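Long-range contacts in EIAV protease (Equine infectious anemia virus, PDB 1FMB), which probably cleaves the viral polyprotein as a homodimeric retroviral aspartic protease, here held with the peptide-like inhibitor HBY-793: residues N16-N21 with R40-G45; L33-Y38 with M80-I85. The protein carries 1 engineered substitution. All coordinates share one frame; numbering follows the deposited sequence.

In the fold
Contact 1 (16-21 with 40-45) lies near the surface and is only partly buried, through Thr18, Leu20 and Leu41; here the turn leading into strand 18-24 meets the loop after helix 35-40. Contact 2 (33-38 with 80-85) is largely buried, pairing strand 32-34 and the start of that helix with strand 74-83. Isolated side-chain bonds, bridging water and a charge pair too far apart for a salt bridge mark the first, backbone strand bonding and aliphatic packing the second. Strand 32-34 and helix 35-40 connect them: Leu20 packs on Leu33 of the strand and His37 of the helix, and the guanidinium of Arg44 probably bonds to the Tyr38 carbonyl. Both reach the same sheet.

Contact 1 of 2, residues N16-N21 with R40-G45; sequences NDTPLN and RLKYRG
Thr18 and Asn16 meet the loop 40-45 through first torsions that lay a polar group beside their own backbone N: OG1 of Thr18 (chi1 -51°) and CG of Asn16 (chi1 -70°) both stand anti to the carbonyl carbon. The hydroxyl OG1 of Thr18 is thereby placed to accept from Lys42 N, 3.0 Å away and nearly straight at 164°, while giving its own proton to the carbonyl O of Asn16. One hydroxyl thus ties the loop to the turn and also braces the turn from within. Beside it, the amide ND2 of Asn16 reaches Tyr43 O at 3.0 Å, approaching from above the carbonyl plane, and it also has a weak bond to a water that takes the N-H of Gly45.

Lys42 and Thr18 slide past each other in opposite directions, CG of Lys42 coming to 3.2 Å from Thr18 OG1. The lysine chain, bent at its last two torsions, leaves NZ 4.1 Å from Asp17 OD2, too far for a salt bridge, though the opposite charges may still attract each other. The same carboxylate oxygen lies at the edge of the Tyr43 ring, in its plane, 3.8 Å from CE2. Toward the interior, Leu20 CD1 rests 4.0 Å from Leu41 CD2, the two side chains crossing at about a right angle. On the exposed side, Leu20 CD2 lies over one face of the Arg40 guanidinium, whose NH2 reaches Pro19 O through a second water in the guanidinium plane.

The bonds of Thr18 and Asn16 fasten the loop after helix 35-40 over the tight turn of the beta hairpin 10-15/18-24 in this retroviral protease subunit. Asn16 OD1 accepts from Thr68 N, anchoring the turn to strand 58-71, and Leu20 packs on Ile15 within the hairpin.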
ATOM      1  N   ASN A  16      -9.757  -4.958 -19.560  1.00 12.80           N
ATOM      2  CA  ASN A  16     -10.899  -5.140 -20.478  1.00 16.30           C
ATOM      3  C   ASN A  16     -10.785  -4.102 -21.604  1.00 16.52           C
ATOM      4  O   ASN A  16     -11.675  -3.309 -21.913  1.00 14.68           O
ATOM      5  CB  ASN A  16     -12.268  -4.982 -19.804  1.00 12.32           C
ATOM      6  CG  ASN A  16     -12.562  -6.137 -18.853  1.00 10.23           C
ATOM      7  OD1 ASN A  16     -11.693  -7.013 -18.709  1.00 15.89           O
ATOM      8  ND2 ASN A  16     -13.746  -6.200 -18.241  1.00 11.66           N
ATOM      9  N   ASP A  17      -9.614  -4.061 -22.222  1.00 17.65           N
ATOM     10  CA  ASP A  17      -9.313  -3.167 -23.332  1.00 20.34           C
ATOM     11  C   ASP A  17      -9.350  -1.670 -23.127  1.00 18.65           C
ATOM     12  O   ASP A  17      -9.502  -0.887 -24.059  1.00 19.35           O
ATOM     13  CB  ASP A  17     -10.445  -3.254 -24.387  1.00 25.78           C
ATOM     14  CG  ASP A  17     -10.080  -4.350 -25.360  1.00 34.46           C
ATOM     15  OD1 ASP A  17      -9.323  -5.238 -24.929  1.00 35.75           O
ATOM     16  OD2 ASP A  17     -10.579  -4.232 -26.501  1.00 47.45           O
ATOM     17  N   THR A  18      -9.247  -1.207 -21.911  1.00 13.83           N
ATOM     18  CA  THR A  18      -9.344   0.206 -21.599  1.00 13.09           C
ATOM     19  C   THR A  18      -8.082   0.582 -20.845  1.00 15.66           C
ATOM     20  O   THR A  18      -7.820  -0.064 -19.825  1.00 14.18           O
ATOM     21  CB  THR A  18     -10.479   0.269 -20.541  1.00 13.73           C
ATOM     22  OG1 THR A  18     -11.632  -0.459 -21.064  1.00 17.17           O
ATOM     23  CG2 THR A  18     -10.874   1.664 -20.200  1.00 14.96           C
ATOM     24  N   PRO A  19      -7.342   1.537 -21.354  1.00 16.96           N
ATOM     25  CA  PRO A  19      -6.104   2.000 -20.700  1.00 14.69           C
ATOM     26  C   PRO A  19      -6.451   2.726 -19.400  1.00 13.55           C
ATOM     27  O   PRO A  19      -7.281   3.672 -19.373  1.00 13.89           O
ATOM     28  CB  PRO A  19      -5.382   2.772 -21.798  1.00 16.29           C
ATOM     29  CG  PRO A  19      -6.502   3.276 -22.672  1.00 19.89           C
ATOM     30  CD  PRO A  19      -7.623   2.268 -22.588  1.00 18.58           C
ATOM     31  N   LEU A  20      -5.868   2.230 -18.272  1.00 11.45           N
ATOM     32  CA  LEU A  20      -6.178   2.916 -16.987  1.00  9.55           C
ATOM     33  C   LEU A  20      -4.869   3.135 -16.227  1.00 12.10           C
ATOM     34  O   LEU A  20      -4.050   2.224 -16.269  1.00 14.14           O
ATOM     35  CB  LEU A  20      -6.987   1.963 -16.069  1.00 11.59           C
ATOM     36  CG  LEU A  20      -8.459   1.717 -16.491  1.00 15.87           C
ATOM     37  CD1 LEU A  20      -9.193   0.788 -15.520  1.00 16.16           C
ATOM     38  CD2 LEU A  20      -9.176   3.043 -16.484  1.00 14.97           C
ATOM     39  N   ASN A  21      -4.711   4.219 -15.480  1.00 12.47           N
ATOM     40  CA  ASN A  21      -3.517   4.505 -14.676  1.00 15.57           C
ATOM     41  C   ASN A  21      -3.831   3.845 -13.313  1.00 13.82           C
ATOM     42  O   ASN A  21      -4.938   4.083 -12.820  1.00 17.09           O
ATOM     43  CB  ASN A  21      -3.267   5.971 -14.361  1.00 27.04           C
ATOM     44  CG  ASN A  21      -1.802   6.303 -14.074  1.00 41.42           C
ATOM     45  OD1 ASN A  21      -0.855   6.204 -14.885  1.00 41.71           O
ATOM     46  ND2 ASN A  21      -1.610   6.760 -12.829  1.00 48.36           N
ATOM     47  N   ARG A  40     -16.414   2.953 -16.813  1.00 17.09           N
ATOM     48  CA  ARG A  40     -15.774   3.409 -18.032  1.00 18.21           C
ATOM     49  C   ARG A  40     -15.177   2.261 -18.840  1.00 17.36           C
ATOM     50  O   ARG A  40     -14.692   2.531 -19.939  1.00 17.35           O
ATOM     51  CB  ARG A  40     -14.559   4.281 -17.648  1.00 25.76           C
ATOM     52  CG  ARG A  40     -14.727   5.784 -17.598  1.00 36.87           C
ATOM     53  CD  ARG A  40     -13.552   6.432 -16.864  1.00 38.84           C
ATOM     54  NE  ARG A  40     -12.253   6.287 -17.507  1.00 36.12           N
ATOM     55  CZ  ARG A  40     -11.140   6.894 -17.108  1.00 42.43           C
ATOM     56  NH1 ARG A  40     -11.111   7.744 -16.078  1.00 44.54           N
ATOM     57  NH2 ARG A  40      -9.992   6.717 -17.741  1.00 42.89           N
ATOM     58  N   LEU A  41     -15.160   1.015 -18.340  1.00 15.18           N
ATOM     59  CA  LEU A  41     -14.579  -0.077 -19.096  1.00 15.89           C
ATOM     60  C   LEU A  41     -15.331  -0.270 -20.407  1.00 16.49           C
ATOM     61  O   LEU A  41     -16.560  -0.181 -20.455  1.00 16.60           O
ATOM     62  CB  LEU A  41     -14.620  -1.366 -18.262  1.00 15.23           C
ATOM     63  CG  LEU A  41     -13.808  -1.378 -16.959  1.00 15.95           C
ATOM     64  CD1 LEU A  41     -13.954  -2.756 -16.340  1.00 14.92           C
ATOM     65  CD2 LEU A  41     -12.299  -1.090 -17.087  1.00 13.04           C
ATOM     66  N   LYS A  42     -14.634  -0.626 -21.473  1.00 17.73           N
ATOM     67  CA  LYS A  42     -15.275  -0.854 -22.798  1.00 18.60           C
ATOM     68  C   LYS A  42     -16.148  -2.084 -22.694  1.00 16.41           C
ATOM     69  O   LYS A  42     -17.239  -2.088 -23.282  1.00 16.91           O
ATOM     70  CB  LYS A  42     -14.132  -1.036 -23.832  1.00 18.38           C
ATOM     71  CG  LYS A  42     -13.321   0.255 -23.714  1.00 35.27           C
ATOM     72  CD  LYS A  42     -12.470   0.721 -24.873  1.00 42.36           C
ATOM     73  CE  LYS A  42     -13.041   0.391 -26.248  1.00 45.24           C
ATOM     74  NZ  LYS A  42     -13.230  -1.082 -26.440  1.00 50.76           N
ATOM     75  N   TYR A  43     -15.750  -3.085 -21.896  1.00 12.08           N
ATOM     76  CA  TYR A  43     -16.555  -4.273 -21.736  1.00 14.29           C
ATOM     77  C   TYR A  43     -16.584  -4.597 -20.232  1.00 14.79           C
ATOM     78  O   TYR A  43     -15.519  -4.334 -19.696  1.00 15.61           O
ATOM     79  CB  TYR A  43     -15.926  -5.519 -22.380  1.00 17.12           C
ATOM     80  CG  TYR A  43     -15.639  -5.330 -23.846  1.00 22.17           C
ATOM     81  CD1 TYR A  43     -16.756  -5.318 -24.708  1.00 29.56           C
ATOM     82  CD2 TYR A  43     -14.374  -5.187 -24.378  1.00 27.03           C
ATOM     83  CE1 TYR A  43     -16.636  -5.163 -26.078  1.00 30.60           C
ATOM     84  CE2 TYR A  43     -14.248  -5.041 -25.759  1.00 36.95           C
ATOM     85  CZ  TYR A  43     -15.358  -5.029 -26.588  1.00 37.87           C
ATOM     86  OH  TYR A  43     -15.181  -4.876 -27.943  1.00 44.34           O
ATOM     87  N   ARG A  44     -17.677  -5.122 -19.750  1.00 13.75           N
ATOM     88  CA  ARG A  44     -17.769  -5.501 -18.332  1.00 16.70           C
ATOM     89  C   ARG A  44     -18.406  -6.879 -18.236  1.00 15.80           C
ATOM     90  O   ARG A  44     -19.324  -7.154 -19.012  1.00 16.21           O
ATOM     91  CB  ARG A  44     -18.758  -4.549 -17.619  1.00 19.39           C
ATOM     92  CG  ARG A  44     -18.091  -3.322 -17.056  1.00 30.28           C
ATOM     93  CD  ARG A  44     -19.147  -2.297 -16.629  1.00 32.69           C
ATOM     94  NE  ARG A  44     -19.939  -1.980 -17.814  1.00 35.36           N
ATOM     95  CZ  ARG A  44     -19.454  -1.128 -18.718  1.00 42.22           C
ATOM     96  NH1 ARG A  44     -18.429  -0.370 -18.315  1.00 42.02           N
ATOM     97  NH2 ARG A  44     -20.076  -1.043 -19.892  1.00 43.42           N
ATOM     98  N   GLY A  45     -17.983  -7.731 -17.304  1.00 16.26           N
ATOM     99  CA  GLY A  45     -18.590  -9.047 -17.114  1.00 17.22           C
ATOM    100  C   GLY A  45     -19.583  -8.826 -15.926  1.00 17.75           C
ATOM    101  O   GLY A  45     -19.768  -7.689 -15.519  1.00 19.74           O
TER
HETATM  102  O   HOH W   1     -15.902  -6.862 -15.840  1.00 15.26           O
HETATM  103  O   HOH W   2      -9.340   5.242 -20.420  1.00 36.76           O

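Contact 2 of 2, residues L33-Y38 with M80-I85; sequences LTTAHY and MLVADI
Leu33 and Val82 form the tight part of this contact, neighbours on parallel strands whose side chains lie side by side and point the same way. Leu33 N gives an almost straight bond to Leu81 O (2.7 Å, 174°), and Ala83 N returns one to Leu33 O. Val82 packs against the first turn of the helix, crossing Tyr38 at about a right angle: with CG1 anti to its backbone N (chi1 -178°), that methyl sits 3.8 Å from Thr35 CA and 3.9 Å from Tyr38 CB, while CG2 meets Leu33 CD2 and Tyr38 CD1. Met80 CE touches Leu33 CB at 4.0 Å.

Thr34 closes the strand and serves as N-cap of helix 35-40, its OG1 accepting from His37 N. In this retroviral aspartic protease fold, strand 32-34 follows the loop with the family's Asp-Thr-Gly motif, whose Gly27, like Asp29 just beyond it, lines the inhibitor pocket. Tyr38 extends the buried side by meeting Phe63 edge-to-face.

Thr35 N reaches Ala83 O at 3.2 Å, bent to 137°. Toward solvent, Thr35 OG1 donates to Asp84 OD1 at 2.8 Å from above the carboxylate plane. Asp84 centres an inverse gamma turn, after which the chain heads inward at the buried Ile85, its side chain about 4 Å from the inhibitor and its O 3.1 Å from Thr34 CG2.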
ATOM      1  N   LEU A  33     -10.680  -2.113  -8.329  1.00 11.38           N
ATOM      2  CA  LEU A  33     -10.995  -1.104  -9.373  1.00  9.20           C
ATOM      3  C   LEU A  33     -11.977  -0.140  -8.683  1.00 13.57           C
ATOM      4  O   LEU A  33     -12.935  -0.544  -7.973  1.00 11.09           O
ATOM      5  CB  LEU A  33     -11.695  -2.013 -10.356  1.00 16.70           C
ATOM      6  CG  LEU A  33     -12.089  -1.663 -11.766  1.00 26.40           C
ATOM      7  CD1 LEU A  33     -10.834  -1.165 -12.500  1.00 23.70           C
ATOM      8  CD2 LEU A  33     -12.707  -2.914 -12.382  1.00 19.54           C
ATOM      9  N   THR A  34     -11.744   1.138  -8.990  1.00 10.08           N
ATOM     10  CA  THR A  34     -12.697   2.143  -8.464  1.00 11.06           C
ATOM     11  C   THR A  34     -13.988   1.977  -9.266  1.00 13.03           C
ATOM     12  O   THR A  34     -14.054   1.507 -10.409  1.00  9.79           O
ATOM     13  CB  THR A  34     -12.209   3.583  -8.577  1.00 10.53           C
ATOM     14  OG1 THR A  34     -12.144   4.020  -9.974  1.00 15.54           O
ATOM     15  CG2 THR A  34     -10.828   3.878  -8.047  1.00 11.01           C
ATOM     16  N   THR A  35     -15.142   2.294  -8.687  1.00  9.22           N
ATOM     17  CA  THR A  35     -16.406   2.192  -9.420  1.00 10.22           C
ATOM     18  C   THR A  35     -16.450   3.085 -10.686  1.00 10.41           C
ATOM     19  O   THR A  35     -17.097   2.630 -11.656  1.00 13.92           O
ATOM     20  CB  THR A  35     -17.494   2.713  -8.461  1.00 14.71           C
ATOM     21  OG1 THR A  35     -17.438   1.930  -7.254  1.00 14.35           O
ATOM     22  CG2 THR A  35     -18.857   2.625  -9.139  1.00 20.38           C
ATOM     23  N   ALA A  36     -15.836   4.252 -10.675  1.00 13.02           N
ATOM     24  CA  ALA A  36     -15.785   5.212 -11.775  1.00 15.74           C
ATOM     25  C   ALA A  36     -15.022   4.509 -12.906  1.00 17.41           C
ATOM     26  O   ALA A  36     -15.496   4.586 -14.036  1.00 13.41           O
ATOM     27  CB  ALA A  36     -15.057   6.509 -11.487  1.00 16.73           C
ATOM     28  N   HIS A  37     -13.937   3.770 -12.611  1.00 14.98           N
ATOM     29  CA  HIS A  37     -13.223   3.038 -13.653  1.00 13.60           C
ATOM     30  C   HIS A  37     -14.046   1.876 -14.208  1.00 14.81           C
ATOM     31  O   HIS A  37     -14.041   1.678 -15.428  1.00 15.30           O
ATOM     32  CB  HIS A  37     -11.860   2.536 -13.156  1.00  6.51           C
ATOM     33  CG  HIS A  37     -10.849   3.632 -13.158  1.00 11.01           C
ATOM     34  ND1 HIS A  37      -9.577   3.490 -12.631  1.00 16.61           N
ATOM     35  CD2 HIS A  37     -10.945   4.942 -13.507  1.00 11.64           C
ATOM     36  CE1 HIS A  37      -8.895   4.601 -12.790  1.00 25.04           C
ATOM     37  NE2 HIS A  37      -9.699   5.522 -13.319  1.00 17.59           N
ATOM     38  N   TYR A  38     -14.781   1.127 -13.383  1.00 11.83           N
ATOM     39  CA  TYR A  38     -15.614  -0.006 -13.769  1.00 12.13           C
ATOM     40  C   TYR A  38     -16.668   0.501 -14.755  1.00 11.77           C
ATOM     41  O   TYR A  38     -16.922  -0.080 -15.826  1.00 12.56           O
ATOM     42  CB  TYR A  38     -16.163  -0.673 -12.502  1.00 13.07           C
ATOM     43  CG  TYR A  38     -17.247  -1.666 -12.845  1.00 12.66           C
ATOM     44  CD1 TYR A  38     -16.905  -2.966 -13.173  1.00 15.48           C
ATOM     45  CD2 TYR A  38     -18.592  -1.276 -12.787  1.00 16.66           C
ATOM     46  CE1 TYR A  38     -17.902  -3.855 -13.545  1.00 17.00           C
ATOM     47  CE2 TYR A  38     -19.578  -2.178 -13.144  1.00 16.90           C
ATOM     48  CZ  TYR A  38     -19.227  -3.455 -13.494  1.00 19.76           C
ATOM     49  OH  TYR A  38     -20.156  -4.402 -13.863  1.00 26.38           O
ATOM     50  N   MET A  80     -11.422  -8.901 -10.087  1.00 15.94           N
ATOM     51  CA  MET A  80     -10.934  -7.752  -9.370  1.00 11.77           C
ATOM     52  C   MET A  80     -12.119  -7.265  -8.518  1.00 12.23           C
ATOM     53  O   MET A  80     -13.257  -7.407  -8.972  1.00 12.24           O
ATOM     54  CB  MET A  80     -10.634  -6.562 -10.288  1.00 13.56           C
ATOM     55  CG  MET A  80      -9.171  -6.556 -10.693  1.00 15.40           C
ATOM     56  SD  MET A  80      -8.745  -5.150 -11.723  1.00 16.60           S
ATOM     57  CE  MET A  80      -8.129  -3.846 -10.643  1.00 18.32           C
ATOM     58  N   LEU A  81     -11.833  -6.735  -7.341  1.00  9.61           N
ATOM     59  CA  LEU A  81     -12.946  -6.182  -6.562  1.00 12.60           C
ATOM     60  C   LEU A  81     -13.268  -4.797  -7.099  1.00 10.85           C
ATOM     61  O   LEU A  81     -12.441  -4.153  -7.811  1.00 13.47           O
ATOM     62  CB  LEU A  81     -12.514  -6.002  -5.093  1.00 11.87           C
ATOM     63  CG  LEU A  81     -12.040  -7.315  -4.445  1.00 15.45           C
ATOM     64  CD1 LEU A  81     -11.666  -7.079  -2.990  1.00 19.32           C
ATOM     65  CD2 LEU A  81     -13.146  -8.357  -4.557  1.00 15.15           C
ATOM     66  N   VAL A  82     -14.466  -4.273  -6.887  1.00 12.03           N
ATOM     67  CA  VAL A  82     -14.882  -2.918  -7.309  1.00  8.01           C
ATOM     68  C   VAL A  82     -15.356  -2.161  -6.050  1.00 13.49           C
ATOM     69  O   VAL A  82     -16.137  -2.701  -5.237  1.00 12.94           O
ATOM     70  CB  VAL A  82     -15.994  -2.960  -8.363  1.00 10.14           C
ATOM     71  CG1 VAL A  82     -16.303  -1.530  -8.743  1.00  7.74           C
ATOM     72  CG2 VAL A  82     -15.574  -3.829  -9.552  1.00 13.43           C
ATOM     73  N   ALA A  83     -14.876  -0.954  -5.785  1.00 10.49           N
ATOM     74  CA  ALA A  83     -15.304  -0.224  -4.572  1.00  9.20           C
ATOM     75  C   ALA A  83     -15.191   1.261  -4.727  1.00 10.35           C
ATOM     76  O   ALA A  83     -14.465   1.753  -5.625  1.00 10.90           O
ATOM     77  CB  ALA A  83     -14.471  -0.741  -3.369  1.00 12.20           C
ATOM     78  N   ASP A  84     -15.984   2.063  -3.921  1.00  6.88           N
ATOM     79  CA  ASP A  84     -15.833   3.505  -4.136  1.00 10.47           C
ATOM     80  C   ASP A  84     -14.589   4.039  -3.428  1.00 14.29           C
ATOM     81  O   ASP A  84     -14.717   4.654  -2.358  1.00 17.32           O
ATOM     82  CB  ASP A  84     -17.015   4.244  -3.484  1.00 11.55           C
ATOM     83  CG  ASP A  84     -18.239   4.103  -4.372  1.00 22.82           C
ATOM     84  OD1 ASP A  84     -18.099   4.135  -5.606  1.00 21.99           O
ATOM     85  OD2 ASP A  84     -19.360   3.980  -3.832  1.00 23.33           O
ATOM     86  N   ILE A  85     -13.419   3.794  -3.974  1.00 11.81           N
ATOM     87  CA  ILE A  85     -12.155   4.247  -3.428  1.00 14.36           C
ATOM     88  C   ILE A  85     -11.571   5.256  -4.416  1.00 14.97           C
ATOM     89  O   ILE A  85     -12.031   5.315  -5.541  1.00 15.96           O
ATOM     90  CB  ILE A  85     -11.209   3.100  -3.068  1.00 11.10           C
ATOM     91  CG1 ILE A  85     -10.830   2.217  -4.265  1.00 14.23           C
ATOM     92  CG2 ILE A  85     -11.937   2.234  -2.035  1.00 13.36           C
ATOM     93  CD1 ILE A  85      -9.556   1.398  -4.015  1.00 13.95           C
TER